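Local coordinates for protein putative (Helicobacter pylori, PDB 4O8S) that is a nucleotidyltransferase-superfamily protein akin to the AbiEii toxins of type IV toxin-antitoxin systems and probably transfers nucleotides, at residues K181-Y186 with M200-T205; D152-A157 with G210-L215; A136-E141 with K173-D178. All coordinates share one frame; numbering follows the deposited sequence.

All three contacts lie in the mainly helical part of the chain that follows the mixed sheet, and they join helices 126-139, 147-159, 166-176, 179-192 and 202-231 to one another. Their centres are about 12 to 14 Å apart, with contacts 2 and 3 the nearest pair. Contact 1 is nested in the loop that contact 2 closes, and both use helix 202-231, where Thr-205 O approaches His-154 CD2 to 3.6 Å. Phe-175 of contact 3 links all three: its CZ lies 3.7 Å from Leu-182 CD2 of contact 1, and its side chain also packs on Leu-153 of contact 2. Leu-153 CD1 in turn reaches Cys-137 SG at 3.7 Å.

Contact 1 of 3, residues K181-Y186 with M200-T205; sequences KLVSDY and MDLEET
Val-183 and Glu-203 mark the closest approach of the two backbones, their CA atoms 6.2 Å apart. Residues 181-186 are helical throughout, whereas 200-205 catches helix 202-231 as it starts. No hydrogen bond links the segments, and Leu-202 makes much of the join. Its CG lies anti to the backbone N (chi1 173°), and CD2 settles against the helix 179-192 backbone, 3.7 Å from Val-183 O. The same methyl packs 4.0 Å from Tyr-186 CB, near the base of a side chain whose ring packs on Phe-175. Val-183 spreads its two branches over different partners. CG1 meets Leu-202 CD2 at 4.1 Å, while CG2 lies over the face of the Glu-203 carboxylate, 3.8 Å from CD, and a bend at chi2 (-79°) turns the group that way; these two side chains cross at about a right angle. Leu-150 of helix 147-159 also packs on both Leu-202 and Tyr-186. Asp-201 fixes the helix start: its OD1 accepts from Glu-204 N at 2.9 Å in a nearly straight bond (172°), met from well above the carboxylate plane. This is a helix-loop-helix junction with an aspartate N-cap, packed on a third helix of the bundle.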
ATOM      1  N   LYS A 181      -4.529  -4.361 -23.099  1.00 57.08           N
ATOM      2  CA  LYS A 181      -3.170  -3.882 -22.853  1.00 58.45           C
ATOM      3  C   LYS A 181      -2.726  -4.226 -21.430  1.00 54.83           C
ATOM      4  O   LYS A 181      -1.578  -4.634 -21.199  1.00 56.30           O
ATOM      5  CB  LYS A 181      -3.096  -2.366 -23.077  1.00 59.15           C
ATOM      6  CG  LYS A 181      -1.713  -1.753 -22.891  1.00 59.39           C
ATOM      7  CD  LYS A 181      -1.796  -0.221 -22.872  1.00 62.80           C
ATOM      8  CE  LYS A 181      -0.443   0.413 -22.575  1.00 67.59           C
ATOM      9  NZ  LYS A 181       0.197  -0.199 -21.376  1.00 67.66           N
ATOM     10  N   LEU A 182      -3.641  -4.067 -20.478  1.00 48.43           N
ATOM     11  CA  LEU A 182      -3.352  -4.399 -19.084  1.00 46.92           C
ATOM     12  C   LEU A 182      -3.013  -5.883 -18.950  1.00 44.43           C
ATOM     13  O   LEU A 182      -2.070  -6.255 -18.254  1.00 42.17           O
ATOM     14  CB  LEU A 182      -4.549  -4.065 -18.195  1.00 44.46           C
ATOM     15  CG  LEU A 182      -4.914  -2.598 -17.977  1.00 45.87           C
ATOM     16  CD1 LEU A 182      -6.196  -2.503 -17.158  1.00 44.64           C
ATOM     17  CD2 LEU A 182      -3.775  -1.842 -17.297  1.00 42.00           C
ATOM     18  N   VAL A 183      -3.786  -6.733 -19.622  1.00 44.14           N
ATOM     19  CA  VAL A 183      -3.517  -8.163 -19.570  1.00 45.39           C
ATOM     20  C   VAL A 183      -2.132  -8.440 -20.151  1.00 44.79           C
ATOM     21  O   VAL A 183      -1.302  -9.108 -19.514  1.00 41.80           O
ATOM     22  CB  VAL A 183      -4.609  -8.964 -20.305  1.00 49.02           C
ATOM     23  CG1 VAL A 183      -4.302 -10.443 -20.260  1.00 49.46           C
ATOM     24  CG2 VAL A 183      -5.948  -8.699 -19.655  1.00 45.28           C
ATOM     25  N   SER A 184      -1.873  -7.884 -21.333  1.00 54.92           N
ATOM     26  CA  SER A 184      -0.564  -8.010 -21.972  1.00 54.75           C
ATOM     27  C   SER A 184       0.555  -7.515 -21.061  1.00 52.86           C
ATOM     28  O   SER A 184       1.577  -8.190 -20.888  1.00 52.81           O
ATOM     29  CB  SER A 184      -0.543  -7.249 -23.303  1.00 57.99           C
ATOM     30  OG  SER A 184       0.783  -6.868 -23.635  1.00 63.61           O
ATOM     31  N   ASP A 185       0.360  -6.346 -20.458  1.00 56.14           N
ATOM     32  CA  ASP A 185       1.387  -5.792 -19.576  1.00 53.79           C
ATOM     33  C   ASP A 185       1.661  -6.621 -18.315  1.00 50.84           C
ATOM     34  O   ASP A 185       2.802  -6.694 -17.855  1.00 49.95           O
ATOM     35  CB  ASP A 185       1.046  -4.357 -19.186  1.00 53.49           C
ATOM     36  CG  ASP A 185       1.132  -3.404 -20.355  1.00 62.13           C
ATOM     37  OD1 ASP A 185       1.627  -3.823 -21.425  1.00 63.53           O
ATOM     38  OD2 ASP A 185       0.708  -2.235 -20.202  1.00 67.51           O
ATOM     39  N   TYR A 186       0.633  -7.261 -17.763  1.00 40.61           N
ATOM     40  CA  TYR A 186       0.776  -7.848 -16.422  1.00 40.32           C
ATOM     41  C   TYR A 186       0.784  -9.360 -16.336  1.00 38.43           C
ATOM     42  O   TYR A 186       1.120  -9.907 -15.285  1.00 38.75           O
ATOM     43  CB  TYR A 186      -0.326  -7.316 -15.495  1.00 38.13           C
ATOM     44  CG  TYR A 186      -0.177  -5.860 -15.131  1.00 37.47           C
ATOM     45  CD1 TYR A 186       0.908  -5.417 -14.379  1.00 35.91           C
ATOM     46  CD2 TYR A 186      -1.138  -4.932 -15.507  1.00 35.12           C
ATOM     47  CE1 TYR A 186       1.037  -4.075 -14.024  1.00 35.54           C
ATOM     48  CE2 TYR A 186      -1.014  -3.587 -15.157  1.00 37.95           C
ATOM     49  CZ  TYR A 186       0.077  -3.173 -14.418  1.00 34.58           C
ATOM     50  OH  TYR A 186       0.205  -1.843 -14.070  1.00 36.57           O
HETATM   51  N   MSE A 200      -5.775 -14.193  -8.215  1.00 40.78           N
HETATM   52  CA  MSE A 200      -6.160 -13.140  -9.123  1.00 40.40           C
HETATM   53  C   MSE A 200      -6.545 -13.675 -10.503  1.00 43.09           C
HETATM   54  O   MSE A 200      -5.812 -14.480 -11.094  1.00 40.63           O
HETATM   55  CB  MSE A 200      -5.038 -12.113  -9.222  1.00 35.27           C
HETATM   56  CG  MSE A 200      -5.428 -10.885 -10.002  1.00 39.96           C
HETATM   57 SE   MSE A 200      -3.827  -9.753 -10.259  1.00 42.18          SE
HETATM   58  CE  MSE A 200      -4.739  -8.129 -10.801  1.00 37.65           C
ATOM     59  N   ASP A 201      -7.713 -13.259 -10.985  1.00 43.26           N
ATOM     60  CA  ASP A 201      -8.117 -13.505 -12.366  1.00 43.67           C
ATOM     61  C   ASP A 201      -7.796 -12.203 -13.083  1.00 44.75           C
ATOM     62  O   ASP A 201      -8.565 -11.229 -12.992  1.00 44.07           O
ATOM     63  CB  ASP A 201      -9.618 -13.822 -12.445  1.00 47.12           C
ATOM     64  CG  ASP A 201     -10.097 -14.123 -13.869  1.00 53.49           C
ATOM     65  OD1 ASP A 201      -9.615 -13.489 -14.843  1.00 47.72           O
ATOM     66  OD2 ASP A 201     -10.983 -14.998 -14.010  1.00 57.06           O
ATOM     67  N   LEU A 202      -6.656 -12.182 -13.773  1.00 41.94           N
ATOM     68  CA  LEU A 202      -6.149 -10.962 -14.389  1.00 42.48           C
ATOM     69  C   LEU A 202      -7.120 -10.377 -15.415  1.00 45.25           C
ATOM     70  O   LEU A 202      -7.381  -9.161 -15.412  1.00 42.51           O
ATOM     71  CB  LEU A 202      -4.776 -11.200 -15.024  1.00 42.00           C
ATOM     72  CG  LEU A 202      -4.254 -10.012 -15.840  1.00 43.87           C
ATOM     73  CD1 LEU A 202      -4.233  -8.755 -15.005  1.00 40.65           C
ATOM     74  CD2 LEU A 202      -2.862 -10.285 -16.387  1.00 46.53           C
ATOM     75  N   GLU A 203      -7.651 -11.231 -16.288  1.00 43.88           N
ATOM     76  CA  GLU A 203      -8.605 -10.783 -17.301  1.00 46.04           C
ATOM     77  C   GLU A 203      -9.851 -10.146 -16.677  1.00 42.47           C
ATOM     78  O   GLU A 203     -10.248  -9.048 -17.059  1.00 43.23           O
ATOM     79  CB  GLU A 203      -9.013 -11.948 -18.219  1.00 52.22           C
ATOM     80  CG  GLU A 203      -8.240 -12.037 -19.544  1.00 61.72           C
ATOM     81  CD  GLU A 203      -8.736 -11.039 -20.604  1.00 71.37           C
ATOM     82  OE1 GLU A 203      -9.568 -10.161 -20.262  1.00 67.22           O
ATOM     83  OE2 GLU A 203      -8.289 -11.132 -21.778  1.00 75.22           O
ATOM     84  N   GLU A 204     -10.464 -10.836 -15.719  1.00 39.70           N
ATOM     85  CA  GLU A 204     -11.679 -10.334 -15.077  1.00 42.34           C
ATOM     86  C   GLU A 204     -11.383  -9.021 -14.354  1.00 40.28           C
ATOM     87  O   GLU A 204     -12.129  -8.045 -14.493  1.00 39.14           O
ATOM     88  CB  GLU A 204     -12.261 -11.374 -14.107  1.00 43.14           C
ATOM     89  CG  GLU A 204     -13.604 -10.977 -13.472  1.00 52.36           C
ATOM     90  CD  GLU A 204     -14.147 -12.028 -12.499  1.00 61.89           C
ATOM     91  OE1 GLU A 204     -14.611 -13.098 -12.963  1.00 67.34           O
ATOM     92  OE2 GLU A 204     -14.115 -11.781 -11.269  1.00 67.75           O
ATOM     93  N   THR A 205     -10.280  -8.993 -13.610  1.00 36.74           N
ATOM     94  CA  THR A 205      -9.871  -7.784 -12.892  1.00 36.99           C
ATOM     95  C   THR A 205      -9.687  -6.609 -13.853  1.00 33.14           C
ATOM     96  O   THR A 205     -10.154  -5.500 -13.589  1.00 33.75           O
ATOM     97  CB  THR A 205      -8.561  -8.009 -12.106  1.00 36.28           C
ATOM     98  OG1 THR A 205      -8.792  -8.952 -11.048  1.00 34.76           O
ATOM     99  CG2 THR A 205      -8.047  -6.679 -11.515  1.00 33.40           C
TER

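Contact 2 of 3, residues D152-A157 with G210-L215; sequences DLHFLA and GVMAQL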
ATOM      1  N   ASP A 152      -4.489  -3.804  -6.523  1.00 31.37           N
ATOM      2  CA  ASP A 152      -4.798  -2.831  -5.488  1.00 31.75           C
ATOM      3  C   ASP A 152      -5.725  -1.735  -5.977  1.00 30.81           C
ATOM      4  O   ASP A 152      -6.663  -1.352  -5.257  1.00 29.56           O
ATOM      5  CB  ASP A 152      -3.520  -2.233  -4.906  1.00 33.15           C
ATOM      6  CG  ASP A 152      -2.609  -3.289  -4.318  1.00 31.75           C
ATOM      7  OD1 ASP A 152      -3.104  -4.393  -4.020  1.00 32.22           O
ATOM      8  OD2 ASP A 152      -1.400  -3.015  -4.150  1.00 31.40           O
ATOM      9  N   LEU A 153      -5.479  -1.228  -7.187  1.00 29.70           N
ATOM     10  CA  LEU A 153      -6.337  -0.177  -7.740  1.00 30.07           C
ATOM     11  C   LEU A 153      -7.757  -0.690  -7.981  1.00 32.91           C
ATOM     12  O   LEU A 153      -8.726   0.043  -7.786  1.00 30.60           O
ATOM     13  CB  LEU A 153      -5.754   0.410  -9.030  1.00 33.09           C
ATOM     14  CG  LEU A 153      -4.654   1.461  -8.801  1.00 33.79           C
ATOM     15  CD1 LEU A 153      -4.085   1.930 -10.137  1.00 28.21           C
ATOM     16  CD2 LEU A 153      -5.220   2.638  -8.016  1.00 29.11           C
ATOM     17  N   HIS A 154      -7.865  -1.951  -8.399  1.00 31.14           N
ATOM     18  CA  HIS A 154      -9.157  -2.603  -8.568  1.00 32.38           C
ATOM     19  C   HIS A 154      -9.855  -2.721  -7.211  1.00 32.76           C
ATOM     20  O   HIS A 154     -11.033  -2.400  -7.088  1.00 31.67           O
ATOM     21  CB  HIS A 154      -8.954  -3.974  -9.214  1.00 31.42           C
ATOM     22  CG  HIS A 154     -10.183  -4.824  -9.237  1.00 37.33           C
ATOM     23  ND1 HIS A 154     -10.544  -5.640  -8.183  1.00 37.24           N
ATOM     24  CD2 HIS A 154     -11.130  -4.999 -10.193  1.00 35.62           C
ATOM     25  CE1 HIS A 154     -11.666  -6.272  -8.486  1.00 38.97           C
ATOM     26  NE2 HIS A 154     -12.041  -5.900  -9.699  1.00 38.40           N
ATOM     27  N   PHE A 155      -9.114  -3.161  -6.190  1.00 27.47           N
ATOM     28  CA  PHE A 155      -9.634  -3.257  -4.831  1.00 26.93           C
ATOM     29  C   PHE A 155     -10.146  -1.903  -4.355  1.00 30.13           C
ATOM     30  O   PHE A 155     -11.214  -1.802  -3.714  1.00 29.65           O
ATOM     31  CB  PHE A 155      -8.521  -3.723  -3.886  1.00 27.86           C
ATOM     32  CG  PHE A 155      -8.865  -3.587  -2.428  1.00 25.59           C
ATOM     33  CD1 PHE A 155      -9.614  -4.572  -1.781  1.00 25.75           C
ATOM     34  CD2 PHE A 155      -8.454  -2.469  -1.697  1.00 24.95           C
ATOM     35  CE1 PHE A 155      -9.950  -4.448  -0.447  1.00 27.92           C
ATOM     36  CE2 PHE A 155      -8.796  -2.333  -0.348  1.00 25.95           C
ATOM     37  CZ  PHE A 155      -9.540  -3.329   0.285  1.00 24.13           C
ATOM     38  N   LEU A 156      -9.363  -0.863  -4.635  1.00 25.88           N
ATOM     39  CA  LEU A 156      -9.717   0.490  -4.219  1.00 28.45           C
ATOM     40  C   LEU A 156     -10.967   1.005  -4.945  1.00 28.80           C
ATOM     41  O   LEU A 156     -11.861   1.553  -4.315  1.00 26.97           O
ATOM     42  CB  LEU A 156      -8.531   1.438  -4.447  1.00 27.55           C
ATOM     43  CG  LEU A 156      -7.433   1.229  -3.381  1.00 27.82           C
ATOM     44  CD1 LEU A 156      -6.131   1.844  -3.826  1.00 23.55           C
ATOM     45  CD2 LEU A 156      -7.858   1.839  -2.039  1.00 26.35           C
ATOM     46  N   ALA A 157     -11.024   0.839  -6.262  1.00 23.34           N
ATOM     47  CA  ALA A 157     -12.193   1.276  -7.023  1.00 28.71           C
ATOM     48  C   ALA A 157     -13.447   0.514  -6.591  1.00 32.30           C
ATOM     49  O   ALA A 157     -14.553   1.072  -6.553  1.00 35.62           O
ATOM     50  CB  ALA A 157     -11.947   1.087  -8.524  1.00 27.19           C
ATOM     51  N   GLY A 210     -11.658  -1.328 -15.698  1.00 36.02           N
ATOM     52  CA  GLY A 210     -11.921  -0.374 -16.766  1.00 37.18           C
ATOM     53  C   GLY A 210     -13.343   0.162 -16.714  1.00 41.76           C
ATOM     54  O   GLY A 210     -13.589   1.378 -16.845  1.00 40.68           O
ATOM     55  N   VAL A 211     -14.287  -0.745 -16.485  1.00 39.13           N
ATOM     56  CA  VAL A 211     -15.694  -0.360 -16.426  1.00 40.40           C
ATOM     57  C   VAL A 211     -16.031   0.432 -15.162  1.00 39.31           C
ATOM     58  O   VAL A 211     -16.729   1.447 -15.242  1.00 41.67           O
ATOM     59  CB  VAL A 211     -16.615  -1.590 -16.573  1.00 41.95           C
ATOM     60  CG1 VAL A 211     -18.072  -1.206 -16.378  1.00 40.20           C
ATOM     61  CG2 VAL A 211     -16.405  -2.224 -17.942  1.00 41.98           C
HETATM   62  N   MSE A 212     -15.548  -0.015 -14.000  1.00 41.00           N
HETATM   63  CA  MSE A 212     -15.781   0.723 -12.750  1.00 40.73           C
HETATM   64  C   MSE A 212     -15.238   2.138 -12.827  1.00 38.26           C
HETATM   65  O   MSE A 212     -15.855   3.077 -12.317  1.00 38.06           O
HETATM   66  CB  MSE A 212     -15.140   0.018 -11.550  1.00 38.03           C
HETATM   67  CG  MSE A 212     -15.801  -1.306 -11.179  1.00 41.15           C
HETATM   68 SE   MSE A 212     -15.081  -2.067  -9.491  1.00 40.49          SE
HETATM   69  CE  MSE A 212     -13.299  -2.401 -10.125  1.00 37.00           C
ATOM     70  N   ALA A 213     -14.076   2.293 -13.460  1.00 36.13           N
ATOM     71  CA  ALA A 213     -13.456   3.605 -13.558  1.00 36.61           C
ATOM     72  C   ALA A 213     -14.342   4.527 -14.387  1.00 39.27           C
ATOM     73  O   ALA A 213     -14.424   5.721 -14.110  1.00 36.93           O
ATOM     74  CB  ALA A 213     -12.080   3.496 -14.159  1.00 34.73           C
ATOM     75  N   GLN A 214     -15.004   3.969 -15.400  1.00 47.81           N
ATOM     76  CA  GLN A 214     -15.943   4.734 -16.207  1.00 48.85           C
ATOM     77  C   GLN A 214     -17.084   5.226 -15.347  1.00 48.22           C
ATOM     78  O   GLN A 214     -17.425   6.412 -15.377  1.00 50.92           O
ATOM     79  CB  GLN A 214     -16.518   3.875 -17.336  1.00 51.54           C
ATOM     80  CG  GLN A 214     -15.530   3.511 -18.421  1.00 54.38           C
ATOM     81  CD  GLN A 214     -16.221   3.072 -19.698  1.00 67.81           C
ATOM     82  OE1 GLN A 214     -17.448   2.901 -19.733  1.00 65.38           O
ATOM     83  NE2 GLN A 214     -15.441   2.897 -20.762  1.00 69.32           N
ATOM     84  N   LEU A 215     -17.673   4.303 -14.586  1.00 41.09           N
ATOM     85  CA  LEU A 215     -18.825   4.608 -13.739  1.00 44.54           C
ATOM     86  C   LEU A 215     -18.503   5.676 -12.717  1.00 44.46           C
ATOM     87  O   LEU A 215     -19.257   6.645 -12.557  1.00 44.50           O
ATOM     88  CB  LEU A 215     -19.303   3.362 -12.992  1.00 41.24           C
ATOM     89  CG  LEU A 215     -20.494   2.599 -13.576  1.00 50.53           C
ATOM     90  CD1 LEU A 215     -20.070   1.901 -14.838  1.00 47.56           C
ATOM     91  CD2 LEU A 215     -21.052   1.598 -12.572  1.00 50.97           C
TER
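Met-212, present as selenomethionine, touches His-154 and Ala-157 with one atom, the terminal methyl CE. This methyl lies 3.4 Å from His-154 CD2 and somewhat farther, 3.7 Å, from NE2 of the same ring, approaching it obliquely. The selenium stands back, 5.3 Å from the imidazole centroid, in an oblique Met-aromatic contact. CE also meets Ala-157 CB at 4.1 Å. A bend at the last torsion (chi3 -66°) turns CE out of the line of the Met-212 chain to reach both partners, while a chi1 of 171° swings the imidazole to the helix 202-231 side, and the two side chains cross at about a right angle.

In the next shell, His-154 NE2 is hydrogen-bonded to Glu-208 OE1, one helical turn before Met-212. Ring and methyl are therefore set by the same helix, which holds the imidazole by NE2 and sets the methyl of Met-212 against its CD2-NE2 bond. Leu-172 packs against both Ala-157 and Ala-213, so that helix 166-176 lies beside both helices. Farther out, Asp-152 forms salt bridges that join helix 147-159 to Lys-133 of helix 126-139 and to Arg-41. Together these features are those of helix-helix packing in an alpha-helical bundle, with a methionine methyl between a histidine and an alanine and a His-Glu hydrogen bond beside it.

Contact 3 of 3, residues A136-E141 with K173-D178; sequences ACFDGE and KDFSKD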
ATOM      1  N   ALA A 136       2.841   5.531  -9.558  1.00 40.26           N
ATOM      2  CA  ALA A 136       3.779   4.429  -9.705  1.00 40.61           C
ATOM      3  C   ALA A 136       3.498   3.534 -10.901  1.00 44.30           C
ATOM      4  O   ALA A 136       4.416   2.950 -11.465  1.00 45.95           O
ATOM      5  CB  ALA A 136       3.827   3.582  -8.422  1.00 42.45           C
ATOM      6  N   CYS A 137       2.236   3.370 -11.272  1.00 48.29           N
ATOM      7  CA  CYS A 137       1.939   2.423 -12.339  1.00 43.48           C
ATOM      8  C   CYS A 137       1.475   3.095 -13.619  1.00 47.08           C
ATOM      9  O   CYS A 137       1.355   2.428 -14.646  1.00 50.30           O
ATOM     10  CB  CYS A 137       0.905   1.387 -11.892  1.00 46.27           C
ATOM     11  SG  CYS A 137      -0.800   2.015 -11.858  1.00 44.68           S
ATOM     12  N   PHE A 138       1.238   4.405 -13.582  1.00 47.78           N
ATOM     13  CA  PHE A 138       0.666   5.059 -14.754  1.00 48.31           C
ATOM     14  C   PHE A 138       1.253   6.416 -15.194  1.00 52.76           C
ATOM     15  O   PHE A 138       1.682   6.551 -16.338  1.00 54.52           O
ATOM     16  CB  PHE A 138      -0.854   5.155 -14.607  1.00 48.67           C
ATOM     17  CG  PHE A 138      -1.518   5.878 -15.728  1.00 49.80           C
ATOM     18  CD1 PHE A 138      -1.377   5.437 -17.045  1.00 51.35           C
ATOM     19  CD2 PHE A 138      -2.284   7.004 -15.478  1.00 51.52           C
ATOM     20  CE1 PHE A 138      -1.994   6.120 -18.096  1.00 49.98           C
ATOM     21  CE2 PHE A 138      -2.907   7.692 -16.518  1.00 51.68           C
ATOM     22  CZ  PHE A 138      -2.762   7.249 -17.828  1.00 51.81           C
ATOM     23  N   ASP A 139       1.261   7.425 -14.324  1.00 52.41           N
ATOM     24  CA  ASP A 139       1.627   8.776 -14.784  1.00 53.82           C
ATOM     25  C   ASP A 139       2.695   9.517 -13.966  1.00 55.66           C
ATOM     26  O   ASP A 139       2.841  10.741 -14.084  1.00 58.69           O
ATOM     27  CB  ASP A 139       0.382   9.655 -14.911  1.00 51.52           C
ATOM     28  CG  ASP A 139      -0.432   9.711 -13.623  1.00 51.24           C
ATOM     29  OD1 ASP A 139       0.071   9.272 -12.561  1.00 54.73           O
ATOM     30  OD2 ASP A 139      -1.581  10.200 -13.668  1.00 47.25           O
ATOM     31  N   GLY A 140       3.430   8.785 -13.141  1.00 49.22           N
ATOM     32  CA  GLY A 140       4.522   9.380 -12.390  1.00 59.60           C
ATOM     33  C   GLY A 140       5.779   9.510 -13.239  1.00 68.02           C
ATOM     34  O   GLY A 140       5.791   9.128 -14.419  1.00 65.18           O
ATOM     35  N   GLU A 141       6.835  10.048 -12.637  1.00 80.12           N
ATOM     36  CA  GLU A 141       8.102  10.228 -13.333  1.00 83.18           C
ATOM     37  C   GLU A 141       8.677   8.875 -13.728  1.00 81.46           C
ATOM     38  O   GLU A 141       8.873   8.591 -14.910  1.00 82.53           O
ATOM     39  CB  GLU A 141       9.082  10.983 -12.438  1.00 88.72           C
ATOM     40  CG  GLU A 141       8.410  12.057 -11.594  1.00 97.21           C
ATOM     41  CD  GLU A 141       9.390  12.867 -10.761  1.00108.75           C
ATOM     42  OE1 GLU A 141       8.941  13.507  -9.783  1.00108.96           O
ATOM     43  OE2 GLU A 141      10.602  12.874 -11.090  1.00105.68           O
ATOM     44  N   LYS A 173      -9.406   5.989 -15.066  1.00 46.56           N
ATOM     45  CA  LYS A 173     -10.054   5.720 -16.349  1.00 46.46           C
ATOM     46  C   LYS A 173      -9.026   5.655 -17.470  1.00 48.86           C
ATOM     47  O   LYS A 173      -9.035   4.723 -18.279  1.00 51.08           O
ATOM     48  CB  LYS A 173     -11.101   6.803 -16.644  1.00 48.73           C
ATOM     49  CG  LYS A 173     -11.957   6.558 -17.883  1.00 53.14           C
ATOM     50  CD  LYS A 173     -13.032   7.636 -18.038  1.00 54.64           C
ATOM     51  CE  LYS A 173     -13.777   7.492 -19.366  1.00 62.02           C
ATOM     52  NZ  LYS A 173     -14.907   8.466 -19.517  1.00 64.11           N
ATOM     53  N   ASP A 174      -8.127   6.638 -17.500  1.00 49.95           N
ATOM     54  CA  ASP A 174      -7.062   6.693 -18.493  1.00 52.47           C
ATOM     55  C   ASP A 174      -6.192   5.434 -18.414  1.00 53.19           C
ATOM     56  O   ASP A 174      -5.862   4.820 -19.430  1.00 53.22           O
ATOM     57  CB  ASP A 174      -6.214   7.943 -18.248  1.00 53.81           C
ATOM     58  CG  ASP A 174      -5.552   8.474 -19.513  1.00 60.60           C
ATOM     59  OD1 ASP A 174      -5.139   7.668 -20.383  1.00 62.42           O
ATOM     60  OD2 ASP A 174      -5.435   9.715 -19.626  1.00 63.49           O
ATOM     61  N   PHE A 175      -5.843   5.050 -17.189  1.00 44.07           N
ATOM     62  CA  PHE A 175      -4.994   3.884 -16.946  1.00 42.82           C
ATOM     63  C   PHE A 175      -5.653   2.581 -17.393  1.00 39.21           C
ATOM     64  O   PHE A 175      -4.973   1.665 -17.847  1.00 37.26           O
ATOM     65  CB  PHE A 175      -4.659   3.802 -15.448  1.00 41.55           C
ATOM     66  CG  PHE A 175      -4.108   2.464 -15.004  1.00 39.61           C
ATOM     67  CD1 PHE A 175      -2.836   2.051 -15.392  1.00 39.00           C
ATOM     68  CD2 PHE A 175      -4.854   1.634 -14.162  1.00 38.70           C
ATOM     69  CE1 PHE A 175      -2.311   0.817 -14.965  1.00 35.33           C
ATOM     70  CE2 PHE A 175      -4.343   0.395 -13.722  1.00 37.47           C
ATOM     71  CZ  PHE A 175      -3.066  -0.014 -14.132  1.00 35.85           C
ATOM     72  N   SER A 176      -6.974   2.496 -17.250  1.00 45.56           N
ATOM     73  CA  SER A 176      -7.670   1.219 -17.410  1.00 44.87           C
ATOM     74  C   SER A 176      -8.528   1.120 -18.679  1.00 47.21           C
ATOM     75  O   SER A 176      -9.319   0.184 -18.819  1.00 47.27           O
ATOM     76  CB  SER A 176      -8.542   0.946 -16.181  1.00 39.45           C
ATOM     77  OG  SER A 176      -9.557   1.929 -16.051  1.00 38.07           O
ATOM     78  N   LYS A 177      -8.362   2.071 -19.597  1.00 54.41           N
ATOM     79  CA  LYS A 177      -9.214   2.166 -20.789  1.00 56.26           C
ATOM     80  C   LYS A 177      -9.047   0.994 -21.781  1.00 60.45           C
ATOM     81  O   LYS A 177      -9.967   0.688 -22.554  1.00 63.60           O
ATOM     82  CB  LYS A 177      -8.932   3.489 -21.501  1.00 57.97           C
ATOM     83  CG  LYS A 177      -7.484   3.604 -21.917  1.00 56.91           C
ATOM     84  CD  LYS A 177      -7.136   4.950 -22.496  1.00 62.25           C
ATOM     85  CE  LYS A 177      -5.623   5.040 -22.690  1.00 61.95           C
ATOM     86  NZ  LYS A 177      -5.197   6.389 -23.169  1.00 75.62           N
ATOM     87  N   ASP A 178      -7.878   0.354 -21.751  1.00 58.79           N
ATOM     88  CA  ASP A 178      -7.522  -0.713 -22.690  1.00 58.29           C
ATOM     89  C   ASP A 178      -7.237  -1.993 -21.911  1.00 56.94           C
ATOM     90  O   ASP A 178      -6.075  -2.328 -21.674  1.00 59.87           O
ATOM     91  CB  ASP A 178      -6.278  -0.303 -23.494  1.00 58.98           C
ATOM     92  CG  ASP A 178      -5.997  -1.225 -24.692  1.00 66.40           C
ATOM     93  OD1 ASP A 178      -6.324  -2.437 -24.649  1.00 62.46           O
ATOM     94  OD2 ASP A 178      -5.422  -0.723 -25.686  1.00 67.37           O
TER
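Phe-138 and Phe-175 form an offset edge-to-face aromatic pair where helices 126-139 and 166-176 meet near their C-terminal ends, in the helical bundle of this nucleotidyltransferase-like protein. Along the second segment, Asp-174 comes first into contact. Its CB and CG both lie against Phe-138 CZ, each at 3.5 Å, with CG at the ring edge near the ring plane and the carboxylate plane turned 49° from the ring.

Phe-175 carries the rest of the contact. Its CA sits 3.8 Å above the plane of the Phe-138 ring, over the centre, and its CB makes a CH-pi contact over the same ring, 4.0 Å from the centroid. The edge of Phe-175 is turned to the face of Phe-138, with centroids 6.0 Å apart and planes at 60°, and the two side chains run antiparallel alongside one another. Cys-137 meets a face of Phe-175: SG, placed by chi1 of 77° between the backbone N and the carbonyl carbon, stands 4.0 Å from the centroid, a sulfur-aromatic contact. Leu-150 and Leu-153 of helix 147-159 also pack on this phenylalanine.

Ser-176 turns its hydroxyl to Leu-172 O. Lys-177 NZ then reaches back to Asp-174 OD1 nearly in line with its C-O bond (3.1 Å), a salt bridge that would steady the carboxylate at the Phe-138 edge. Last comes Asp-178, the N-cap of helix 179-192, whose OD1 accepts a hydrogen bond from Lys-181 N.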